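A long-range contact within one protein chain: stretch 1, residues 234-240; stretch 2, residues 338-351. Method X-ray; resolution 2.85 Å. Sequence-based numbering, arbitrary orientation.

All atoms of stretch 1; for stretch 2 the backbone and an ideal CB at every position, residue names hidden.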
# COMPACT_ATOMS: atom_id res chain seq x y z
N GLU B 234 -14.38 -3.95 -21.47
CA GLU B 234 -15.04 -3.51 -22.68
C GLU B 234 -15.71 -4.65 -23.42
O GLU B 234 -16.81 -4.47 -23.96
CB GLU B 234 -14.04 -2.81 -23.58
CG GLU B 234 -13.63 -1.46 -23.03
CD GLU B 234 -12.47 -0.87 -23.75
OE1 GLU B 234 -12.05 0.24 -23.40
OE2 GLU B 234 -11.94 -1.55 -24.65
N LYS B 235 -15.09 -5.83 -23.43
CA LYS B 235 -15.68 -6.98 -24.12
C LYS B 235 -17.04 -7.32 -23.53
O LYS B 235 -18.06 -7.28 -24.23
CB LYS B 235 -14.73 -8.17 -24.04
CG LYS B 235 -15.23 -9.49 -24.61
CD LYS B 235 -14.05 -10.21 -25.19
CE LYS B 235 -14.22 -11.71 -25.15
NZ LYS B 235 -14.79 -12.34 -26.36
N ALA B 236 -17.07 -7.66 -22.24
CA ALA B 236 -18.31 -8.01 -21.56
C ALA B 236 -19.15 -6.79 -21.24
O ALA B 236 -20.28 -6.95 -20.76
CB ALA B 236 -18.01 -8.80 -20.28
N GLN B 237 -18.64 -5.60 -21.52
CA GLN B 237 -19.32 -4.33 -21.25
C GLN B 237 -19.78 -4.24 -19.80
O GLN B 237 -20.95 -3.99 -19.48
CB GLN B 237 -20.48 -4.16 -22.24
CG GLN B 237 -19.97 -3.85 -23.59
CD GLN B 237 -19.74 -2.37 -23.75
OE1 GLN B 237 -20.64 -1.55 -23.57
NE2 GLN B 237 -18.49 -2.01 -24.01
N LEU B 238 -18.83 -4.35 -18.93
CA LEU B 238 -19.07 -4.37 -17.49
C LEU B 238 -18.99 -2.96 -16.94
O LEU B 238 -18.02 -2.25 -17.22
CB LEU B 238 -18.03 -5.22 -16.81
CG LEU B 238 -17.99 -6.64 -17.38
CD1 LEU B 238 -16.98 -7.47 -16.62
CD2 LEU B 238 -19.37 -7.27 -17.39
N PRO B 239 -20.00 -2.49 -16.22
CA PRO B 239 -19.78 -1.32 -15.36
C PRO B 239 -18.64 -1.62 -14.41
O PRO B 239 -18.61 -2.66 -13.76
CB PRO B 239 -21.12 -1.17 -14.63
CG PRO B 239 -22.13 -1.70 -15.61
CD PRO B 239 -21.43 -2.78 -16.41
N THR B 240 -17.65 -0.73 -14.37
CA THR B 240 -16.46 -0.97 -13.55
C THR B 240 -16.28 0.12 -12.50
O THR B 240 -16.29 1.31 -12.82
CB THR B 240 -15.22 -1.06 -14.43
OG1 THR B 240 -14.93 0.25 -14.92
CG2 THR B 240 -15.48 -1.95 -15.60
N UNK B 338 -15.24 -15.40 -22.19
CA UNK B 338 -16.29 -14.47 -21.79
C UNK B 338 -16.98 -13.98 -23.06
O UNK B 338 -16.33 -13.42 -23.94
CB UNK B 338 -15.73 -13.30 -20.97
N UNK B 339 -18.29 -14.17 -23.16
CA UNK B 339 -19.00 -13.66 -24.32
C UNK B 339 -19.06 -12.13 -24.30
O UNK B 339 -18.90 -11.48 -23.27
CB UNK B 339 -20.41 -14.25 -24.37
N UNK B 340 -19.25 -11.56 -25.49
CA UNK B 340 -19.33 -10.11 -25.71
C UNK B 340 -20.79 -9.69 -25.87
O UNK B 340 -21.35 -9.80 -26.97
CB UNK B 340 -18.52 -9.70 -26.94
N UNK B 341 -21.43 -9.25 -24.78
CA UNK B 341 -22.83 -8.84 -24.60
C UNK B 341 -22.98 -7.32 -24.52
O UNK B 341 -22.21 -6.65 -23.82
CB UNK B 341 -23.40 -9.48 -23.33
N UNK B 342 -23.97 -6.77 -25.19
CA UNK B 342 -24.19 -5.32 -25.12
C UNK B 342 -24.65 -4.84 -23.73
O UNK B 342 -24.48 -3.67 -23.39
CB UNK B 342 -25.23 -4.91 -26.17
N UNK B 343 -25.24 -5.75 -22.96
CA UNK B 343 -25.85 -5.46 -21.66
C UNK B 343 -26.65 -4.16 -21.71
O UNK B 343 -26.50 -3.29 -20.85
CB UNK B 343 -24.78 -5.37 -20.57
N UNK B 344 -27.51 -4.03 -22.73
CA UNK B 344 -28.14 -2.74 -22.99
C UNK B 344 -29.04 -2.29 -21.84
O UNK B 344 -28.89 -1.16 -21.33
CB UNK B 344 -28.95 -2.81 -24.28
N UNK B 345 -29.93 -3.17 -21.37
CA UNK B 345 -30.88 -2.78 -20.33
C UNK B 345 -30.18 -2.46 -19.02
O UNK B 345 -30.58 -1.54 -18.29
CB UNK B 345 -31.91 -3.89 -20.11
N UNK B 346 -29.13 -3.21 -18.69
CA UNK B 346 -28.40 -2.93 -17.46
C UNK B 346 -27.75 -1.56 -17.57
O UNK B 346 -27.82 -0.76 -16.63
CB UNK B 346 -27.35 -4.01 -17.18
N UNK B 347 -27.26 -1.20 -18.76
CA UNK B 347 -26.69 0.13 -18.92
C UNK B 347 -27.76 1.20 -18.79
O UNK B 347 -27.51 2.24 -18.18
CB UNK B 347 -25.98 0.25 -20.27
N UNK B 348 -28.96 0.98 -19.36
CA UNK B 348 -30.01 1.98 -19.14
C UNK B 348 -30.29 2.16 -17.66
O UNK B 348 -30.61 3.27 -17.22
CB UNK B 348 -31.29 1.58 -19.87
N UNK B 349 -30.17 1.08 -16.89
CA UNK B 349 -30.39 1.20 -15.46
C UNK B 349 -29.27 1.97 -14.79
O UNK B 349 -29.52 2.82 -13.92
CB UNK B 349 -30.53 -0.19 -14.82
N UNK B 350 -28.03 1.73 -15.22
CA UNK B 350 -26.91 2.48 -14.67
C UNK B 350 -27.12 3.96 -14.93
O UNK B 350 -27.10 4.79 -14.00
CB UNK B 350 -25.58 2.01 -15.27
N UNK B 351 -27.45 4.31 -16.17
CA UNK B 351 -27.66 5.70 -16.53
C UNK B 351 -28.84 6.31 -15.78
O UNK B 351 -28.74 7.44 -15.28
CB UNK B 351 -27.88 5.82 -18.04

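Position 338 lies in a loop, and its CA-to-CB bond points toward stretch 1. The ideal CB is 4.7 Å from Lys-235 CE and 5.1 Å from Ala-236 CB. That leaves room for a small or medium apolar side chain against the alanine methyl. The residue is Val-338, with chi1 in t. Its CG1 packs on Ala-236 CB at 3.6 Å. Its backbone O lies 3.0 Å from Lys-235 CE and 3.1 Å from Lys-235 NZ, so the end of the lysine lies against this carbonyl.

At position 339 the CB points away and meets nothing of stretch 1 within 5.5 Å. Many side chains would suit, polar ones included. It is Glu-339. Its contact is made by the backbone, with O 3.9 Å from Ala-236 CA.

Position 340 has its CB sideways, 3.7 Å from Lys-235 O. The two backbones run close here: the CA atoms of 340 and Ala-236 are 4.8 Å apart. A small side chain fits easily; stretch 1 does not rule out a longer one. The residue is Ala-340. Its CA makes a CA-H...O contact with Lys-235 O at 3.4 Å, and its CB touches Lys-235 CG at 4.0 Å.

At position 341 the CB is sideways, with Ala-236 O 4.8 Å away. Stretch 1 sets little demand, and polar or apolar residues could serve. Gln-341 is found. Its O approaches Gln-237 CB at 3.4 Å, while its side-chain NE2 is hydrogen-bonded elsewhere in the structure.

Position 342 points away, and phi of -68° would allow proline among many others. It is Pro-342.

Position 343 precedes a helix, at its N-cap. Phi and psi of 43° and 48° favour glycine, asparagine or aspartate, though other residues can adopt them. The CB points toward stretch 1, 4.2 Å from Gln-237 O and 4.8 Å from Ala-236 O. Two carbonyl oxygens nearby suggest a donor. The residue is Arg-343. Its NE donates a hydrogen bond to Ala-236 O at 2.9 Å and 163°, with the oxygen at the guanidinium edge, near its plane. NH2 also comes within 4.0 Å of Leu-238 CD2.

Positions 344 and 345 are helical and out of reach, open to many residues. They are Ala-344 and Glu-345.

Position 346 points toward stretch 1, but its ideal CB has no neighbour there within 5.5 Å. A large side chain could bridge the gap to Pro-239. Trp-346 does so: its NE1 is 3.3 Å from Pro-239 CG.

Position 347 has a sideways CB, also distant, so only a side chain of some length can reach across. His-347 brings CE1 to 3.3 Å from Gln-237 O and NE2 to 3.9 Å from Pro-239 CD. Its ND1 gives a weak hydrogen bond to Pro-342 O at 3.4 Å.

Position 350 points toward Pro-239 CG, 5.1 Å from the ideal CB. An apolar side chain suits. Val-350 places CG2 4.0 Å from Pro-239 CG.

Positions 348, 349 and 351 are helical and out of reach, so stretch 1 sets no demand and many side chains would do. They are Gln-348, Leu-349 and Ala-351.

Stretch 2 (338-351) VEAQPRAEWHQLVA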
# COMPACT_ATOMS: atom_id res chain seq x y z
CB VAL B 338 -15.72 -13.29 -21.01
CG1 VAL B 338 -16.77 -12.17 -20.90
CG2 VAL B 338 -15.16 -13.72 -19.65
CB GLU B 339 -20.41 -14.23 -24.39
CG GLU B 339 -20.46 -15.74 -24.58
CD GLU B 339 -21.62 -16.40 -23.84
OE1 GLU B 339 -22.42 -15.67 -23.22
OE2 GLU B 339 -21.72 -17.64 -23.88
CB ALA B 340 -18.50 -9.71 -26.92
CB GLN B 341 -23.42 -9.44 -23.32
CG GLN B 341 -23.05 -10.88 -23.05
CD GLN B 341 -23.83 -11.44 -21.88
OE1 GLN B 341 -24.97 -11.05 -21.62
NE2 GLN B 341 -23.21 -12.37 -21.15
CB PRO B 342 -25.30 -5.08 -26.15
CG PRO B 342 -25.13 -6.19 -27.14
CD PRO B 342 -24.66 -7.37 -26.35
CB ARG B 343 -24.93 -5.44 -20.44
CG ARG B 343 -23.70 -6.32 -20.58
CD ARG B 343 -23.76 -7.49 -19.62
NE ARG B 343 -22.56 -8.32 -19.68
CZ ARG B 343 -22.46 -9.50 -19.08
NH1 ARG B 343 -23.48 -9.98 -18.40
NH2 ARG B 343 -21.34 -10.21 -19.18
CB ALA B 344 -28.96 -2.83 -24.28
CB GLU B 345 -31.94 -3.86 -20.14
CG GLU B 345 -33.29 -3.42 -20.69
CD GLU B 345 -34.41 -4.40 -20.44
OE1 GLU B 345 -34.22 -5.60 -20.69
OE2 GLU B 345 -35.50 -3.96 -20.03
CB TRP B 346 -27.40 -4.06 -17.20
CG TRP B 346 -26.32 -3.95 -16.12
CD1 TRP B 346 -25.01 -4.31 -16.26
CD2 TRP B 346 -26.46 -3.47 -14.77
NE1 TRP B 346 -24.34 -4.12 -15.08
CE2 TRP B 346 -25.20 -3.60 -14.15
CE3 TRP B 346 -27.53 -2.95 -14.02
CZ2 TRP B 346 -24.97 -3.22 -12.83
CZ3 TRP B 346 -27.30 -2.58 -12.72
CH2 TRP B 346 -26.03 -2.72 -12.13
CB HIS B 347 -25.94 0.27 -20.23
CG HIS B 347 -24.55 -0.27 -20.17
ND1 HIS B 347 -24.06 -1.21 -21.06
CD2 HIS B 347 -23.56 -0.06 -19.27
CE1 HIS B 347 -22.83 -1.53 -20.73
NE2 HIS B 347 -22.49 -0.85 -19.64
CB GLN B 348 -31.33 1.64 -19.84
CG GLN B 348 -31.29 0.79 -21.06
CD GLN B 348 -32.70 0.38 -21.50
OE1 GLN B 348 -33.70 0.89 -20.99
NE2 GLN B 348 -32.78 -0.56 -22.45
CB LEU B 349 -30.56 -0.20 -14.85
CG LEU B 349 -30.61 -0.36 -13.34
CD1 LEU B 349 -31.60 0.63 -12.70
CD2 LEU B 349 -30.99 -1.81 -13.02
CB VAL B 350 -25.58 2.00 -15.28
CG1 VAL B 350 -24.38 2.79 -14.70
CG2 VAL B 350 -25.38 0.50 -15.09
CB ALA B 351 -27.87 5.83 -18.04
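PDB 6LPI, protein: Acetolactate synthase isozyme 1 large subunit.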